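Local coordinates for protein subclass B3 metallo-beta-lactamase (Sphingobium indicum, PDB 7LUU) that probably hydrolyses beta-lactam antibiotics, as a subclass B3 metallo-beta-lactamase with two zinc ions in its active site, at residues Tyr69-Asp82 / Ala97-Phe110. Numbering follows the deposited sequence.
Sequences YLVGFAGLSVALID and AAPMILSNVRKLGF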
# COMPACT_ATOMS: atom_id res chain seq x y z
N TYR A 69 -8.00 -8.17 8.99
CA TYR A 69 -9.21 -7.95 8.21
C TYR A 69 -8.96 -7.11 6.97
O TYR A 69 -8.00 -6.36 6.88
CB TYR A 69 -10.27 -7.19 9.04
CG TYR A 69 -10.59 -7.85 10.35
CD1 TYR A 69 -9.75 -7.71 11.46
CD2 TYR A 69 -11.75 -8.60 10.49
CE1 TYR A 69 -10.08 -8.32 12.72
CE2 TYR A 69 -12.07 -9.20 11.73
CZ TYR A 69 -11.25 -9.05 12.83
OH TYR A 69 -11.56 -9.66 14.05
N LEU A 70 -9.92 -7.16 6.06
CA LEU A 70 -9.97 -6.23 4.93
C LEU A 70 -11.13 -5.26 5.10
O LEU A 70 -12.27 -5.67 5.36
CB LEU A 70 -10.18 -6.99 3.62
CG LEU A 70 -8.89 -7.76 3.28
CD1 LEU A 70 -9.07 -8.67 2.06
CD2 LEU A 70 -7.60 -6.87 3.16
N VAL A 71 -10.84 -3.98 4.91
CA VAL A 71 -11.88 -2.93 5.04
C VAL A 71 -11.87 -1.98 3.85
O VAL A 71 -12.44 -0.90 3.89
CB VAL A 71 -11.74 -2.13 6.35
CG1 VAL A 71 -12.09 -3.04 7.54
CG2 VAL A 71 -10.33 -1.49 6.49
N GLY A 72 -11.24 -2.41 2.77
CA GLY A 72 -11.14 -1.63 1.55
C GLY A 72 -12.24 -1.92 0.54
O GLY A 72 -13.44 -2.01 0.91
N PHE A 73 -11.89 -1.86 -0.74
CA PHE A 73 -12.86 -1.78 -1.84
C PHE A 73 -12.51 -2.79 -2.93
O PHE A 73 -11.47 -3.43 -2.86
CB PHE A 73 -12.84 -0.37 -2.43
CG PHE A 73 -12.98 0.68 -1.37
CD1 PHE A 73 -14.24 1.02 -0.94
CD2 PHE A 73 -11.86 1.23 -0.70
CE1 PHE A 73 -14.40 1.94 0.09
CE2 PHE A 73 -12.04 2.13 0.34
CZ PHE A 73 -13.29 2.50 0.74
N ALA A 74 -13.35 -2.85 -4.00
CA ALA A 74 -13.08 -3.85 -5.01
C ALA A 74 -11.76 -3.60 -5.69
O ALA A 74 -11.07 -4.56 -6.07
CB ALA A 74 -14.22 -3.87 -6.04
N GLY A 75 -11.38 -2.35 -5.85
CA GLY A 75 -10.16 -2.06 -6.62
C GLY A 75 -8.96 -1.55 -5.81
O GLY A 75 -7.88 -1.32 -6.39
N LEU A 76 -9.11 -1.39 -4.49
CA LEU A 76 -8.02 -0.84 -3.64
C LEU A 76 -8.10 -1.53 -2.31
O LEU A 76 -9.12 -1.46 -1.60
CB LEU A 76 -8.21 0.70 -3.47
CG LEU A 76 -8.07 1.54 -4.74
CD1 LEU A 76 -8.52 2.97 -4.53
CD2 LEU A 76 -6.59 1.50 -5.19
N SER A 77 -6.99 -2.14 -1.92
CA SER A 77 -6.95 -2.87 -0.66
C SER A 77 -6.65 -1.93 0.49
O SER A 77 -5.76 -1.08 0.41
CB SER A 77 -5.86 -3.95 -0.69
OG SER A 77 -6.14 -4.87 -1.76
N VAL A 78 -7.39 -2.11 1.59
CA VAL A 78 -7.08 -1.47 2.88
C VAL A 78 -7.19 -2.56 3.95
O VAL A 78 -8.22 -3.25 4.02
CB VAL A 78 -8.07 -0.31 3.19
CG1 VAL A 78 -7.73 0.35 4.56
CG2 VAL A 78 -8.10 0.71 2.02
N ALA A 79 -6.14 -2.74 4.75
CA ALA A 79 -6.17 -3.80 5.78
C ALA A 79 -6.34 -3.19 7.17
O ALA A 79 -6.03 -2.02 7.39
CB ALA A 79 -4.87 -4.63 5.78
N LEU A 80 -6.84 -4.00 8.11
CA LEU A 80 -7.04 -3.59 9.51
C LEU A 80 -6.52 -4.73 10.37
O LEU A 80 -6.88 -5.89 10.13
CB LEU A 80 -8.53 -3.31 9.82
CG LEU A 80 -8.72 -3.00 11.28
CD1 LEU A 80 -8.30 -1.50 11.50
CD2 LEU A 80 -10.23 -3.18 11.54
N ILE A 81 -5.59 -4.43 11.27
CA ILE A 81 -5.03 -5.44 12.18
C ILE A 81 -5.42 -5.08 13.59
O ILE A 81 -5.13 -3.97 14.05
CB ILE A 81 -3.49 -5.50 12.08
CG1 ILE A 81 -3.07 -5.72 10.62
CG2 ILE A 81 -2.89 -6.59 13.05
CD1 ILE A 81 -1.57 -5.50 10.44
N ASP A 82 -6.05 -6.02 14.29
CA ASP A 82 -6.37 -5.86 15.70
C ASP A 82 -5.23 -6.46 16.53
O ASP A 82 -5.13 -7.68 16.66
CB ASP A 82 -7.72 -6.49 16.02
CG ASP A 82 -8.03 -6.48 17.49
OD1 ASP A 82 -7.26 -5.83 18.23
OD2 ASP A 82 -9.01 -7.22 17.89
N ALA A 97 -12.60 8.24 0.23
CA ALA A 97 -12.78 6.92 0.81
C ALA A 97 -12.63 6.92 2.31
O ALA A 97 -13.01 5.94 2.96
CB ALA A 97 -11.76 5.93 0.26
N ALA A 98 -12.08 7.99 2.89
CA ALA A 98 -11.83 7.90 4.34
C ALA A 98 -13.10 7.61 5.14
O ALA A 98 -13.08 6.68 5.98
CB ALA A 98 -11.12 9.18 4.79
N PRO A 99 -14.22 8.29 4.92
CA PRO A 99 -15.44 7.91 5.66
C PRO A 99 -15.92 6.48 5.39
O PRO A 99 -16.48 5.85 6.31
CB PRO A 99 -16.50 8.91 5.16
CG PRO A 99 -15.81 9.85 4.28
CD PRO A 99 -14.42 9.43 3.99
N MET A 100 -15.75 5.98 4.16
CA MET A 100 -16.16 4.61 3.82
C MET A 100 -15.30 3.60 4.57
O MET A 100 -15.80 2.60 5.08
CB MET A 100 -16.04 4.44 2.28
CG MET A 100 -16.77 5.58 1.40
SD MET A 100 -16.16 5.39 -0.30
CE MET A 100 -16.94 6.82 -1.05
N ILE A 101 -13.99 3.87 4.68
CA ILE A 101 -13.11 3.00 5.47
C ILE A 101 -13.54 2.95 6.93
O ILE A 101 -13.63 1.86 7.53
CB ILE A 101 -11.65 3.47 5.35
CG1 ILE A 101 -11.19 3.17 3.92
CG2 ILE A 101 -10.71 2.67 6.33
CD1 ILE A 101 -9.86 3.93 3.54
N LEU A 102 -13.78 4.12 7.52
CA LEU A 102 -14.14 4.15 8.94
C LEU A 102 -15.49 3.44 9.15
O LEU A 102 -15.67 2.73 10.14
CB LEU A 102 -14.23 5.61 9.42
CG LEU A 102 -12.93 6.44 9.39
CD1 LEU A 102 -13.16 7.95 9.61
CD2 LEU A 102 -11.97 5.83 10.36
N SER A 103 -16.43 3.62 8.23
CA SER A 103 -17.67 2.86 8.29
C SER A 103 -17.41 1.35 8.29
O SER A 103 -18.05 0.60 9.04
CB SER A 103 -18.58 3.26 7.11
OG SER A 103 -19.78 2.49 7.13
N ASN A 104 -16.52 0.89 7.40
CA ASN A 104 -16.21 -0.54 7.35
C ASN A 104 -15.58 -1.01 8.66
O ASN A 104 -15.83 -2.13 9.12
CB ASN A 104 -15.29 -0.81 6.17
CG ASN A 104 -16.05 -0.86 4.85
OD1 ASN A 104 -17.30 -0.97 4.83
ND2 ASN A 104 -15.32 -0.77 3.74
N VAL A 105 -14.73 -0.18 9.26
CA VAL A 105 -14.12 -0.54 10.54
C VAL A 105 -15.22 -0.73 11.60
O VAL A 105 -15.23 -1.71 12.36
CB VAL A 105 -13.13 0.58 10.96
CG1 VAL A 105 -12.61 0.37 12.35
CG2 VAL A 105 -11.92 0.57 10.00
N ARG A 106 -16.19 0.18 11.60
CA ARG A 106 -17.32 0.07 12.52
C ARG A 106 -18.19 -1.15 12.24
O ARG A 106 -18.75 -1.76 13.18
CB ARG A 106 -18.14 1.36 12.45
CG ARG A 106 -17.44 2.52 13.16
CD ARG A 106 -18.41 3.73 13.15
NE ARG A 106 -17.73 4.85 13.77
CZ ARG A 106 -17.22 5.86 13.08
NH1 ARG A 106 -16.57 6.83 13.72
NH2 ARG A 106 -17.39 5.90 11.75
N LYS A 107 -18.37 -1.51 10.96
CA LYS A 107 -19.21 -2.67 10.64
C LYS A 107 -18.64 -3.94 11.23
O LYS A 107 -19.39 -4.86 11.57
CB LYS A 107 -19.32 -2.83 9.13
CG LYS A 107 -20.14 -1.81 8.44
CD LYS A 107 -20.06 -2.01 6.91
CE LYS A 107 -21.08 -1.06 6.24
NZ LYS A 107 -21.10 -1.27 4.79
N LEU A 108 -17.32 -4.01 11.36
CA LEU A 108 -16.64 -5.15 11.98
C LEU A 108 -16.72 -5.11 13.50
O LEU A 108 -16.20 -6.04 14.14
CB LEU A 108 -15.16 -5.18 11.57
CG LEU A 108 -14.90 -5.47 10.07
CD1 LEU A 108 -13.36 -5.39 9.82
CD2 LEU A 108 -15.38 -6.90 9.76
N GLY A 109 -17.26 -4.05 14.09
CA GLY A 109 -17.40 -3.93 15.52
C GLY A 109 -16.30 -3.19 16.21
O GLY A 109 -16.22 -3.23 17.44
N PHE A 110 -15.46 -2.47 15.46
CA PHE A 110 -14.32 -1.78 16.05
C PHE A 110 -14.59 -0.27 16.13
O PHE A 110 -15.41 0.29 15.37
CB PHE A 110 -13.06 -2.02 15.19
CG PHE A 110 -12.56 -3.46 15.22
CD1 PHE A 110 -11.94 -3.95 16.33
CD2 PHE A 110 -12.63 -4.24 14.09
CE1 PHE A 110 -11.45 -5.24 16.39
CE2 PHE A 110 -12.15 -5.58 14.13
CZ PHE A 110 -11.58 -6.06 15.26
O HOH W 1 -16.18 -1.26 0.76
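In the alpha-beta/beta-alpha sandwich of the metallo-beta-lactamases, helix 98-107 packs on the outer face of the seven-stranded sheet, here against the hairpin of strands 68-70 and 79-82, where Val71 and Asn104 bring the two backbones closest. The polar tie is the amide of Asn104: ND2 donates to Val71 O at 2.9 Å, nearly straight at 169°. The oxygen lies almost in the amide plane, whereas the donor stands well above the carbonyl plane of Val71. A water accepts from the same ND2 and donates to Gly72 O, so the short, flat asparagine serves two successive carbonyls of the hairpin loop, Val71 O directly and Gly72 O through the water.

Apolar branches fill the space around this bond. Leu108 CD1 lies 3.5 Å from Val71 CG1 and also touches the Tyr69 ring, while Ile101 and Val78 meet tip to tip through CD1 and CG2, with strand 87-90 adding Leu89 beside Val71, Val78 and Leu80. Near the start of the helix Phe73 swings its ring in, with CG anti to the carbonyl carbon (chi1 -51°). Met100 CB sits at the ring's edge, 3.7 Å from Phe73 CZ, and the sulfur makes an oblique Met-aromatic contact; the small methyl of Ala97 packs against Phe73 CZ and CE2.

Beyond the other end the chain leaves the helix in a Schellman motif, its positive phi adopted readily by Gly109, and Phe110 turns back to the strands. Its edge meets one face of Tyr69 in an offset edge-to-face pair, planes at 75° and centroids 5.3 Å apart. Leu80 CD2 packs on Phe110 CD2, and Asp82, whose OD1 bonds to Gly84 N, sets its other oxygen, OD2, at the ring's edge, 3.5 Å from Phe110 CE1.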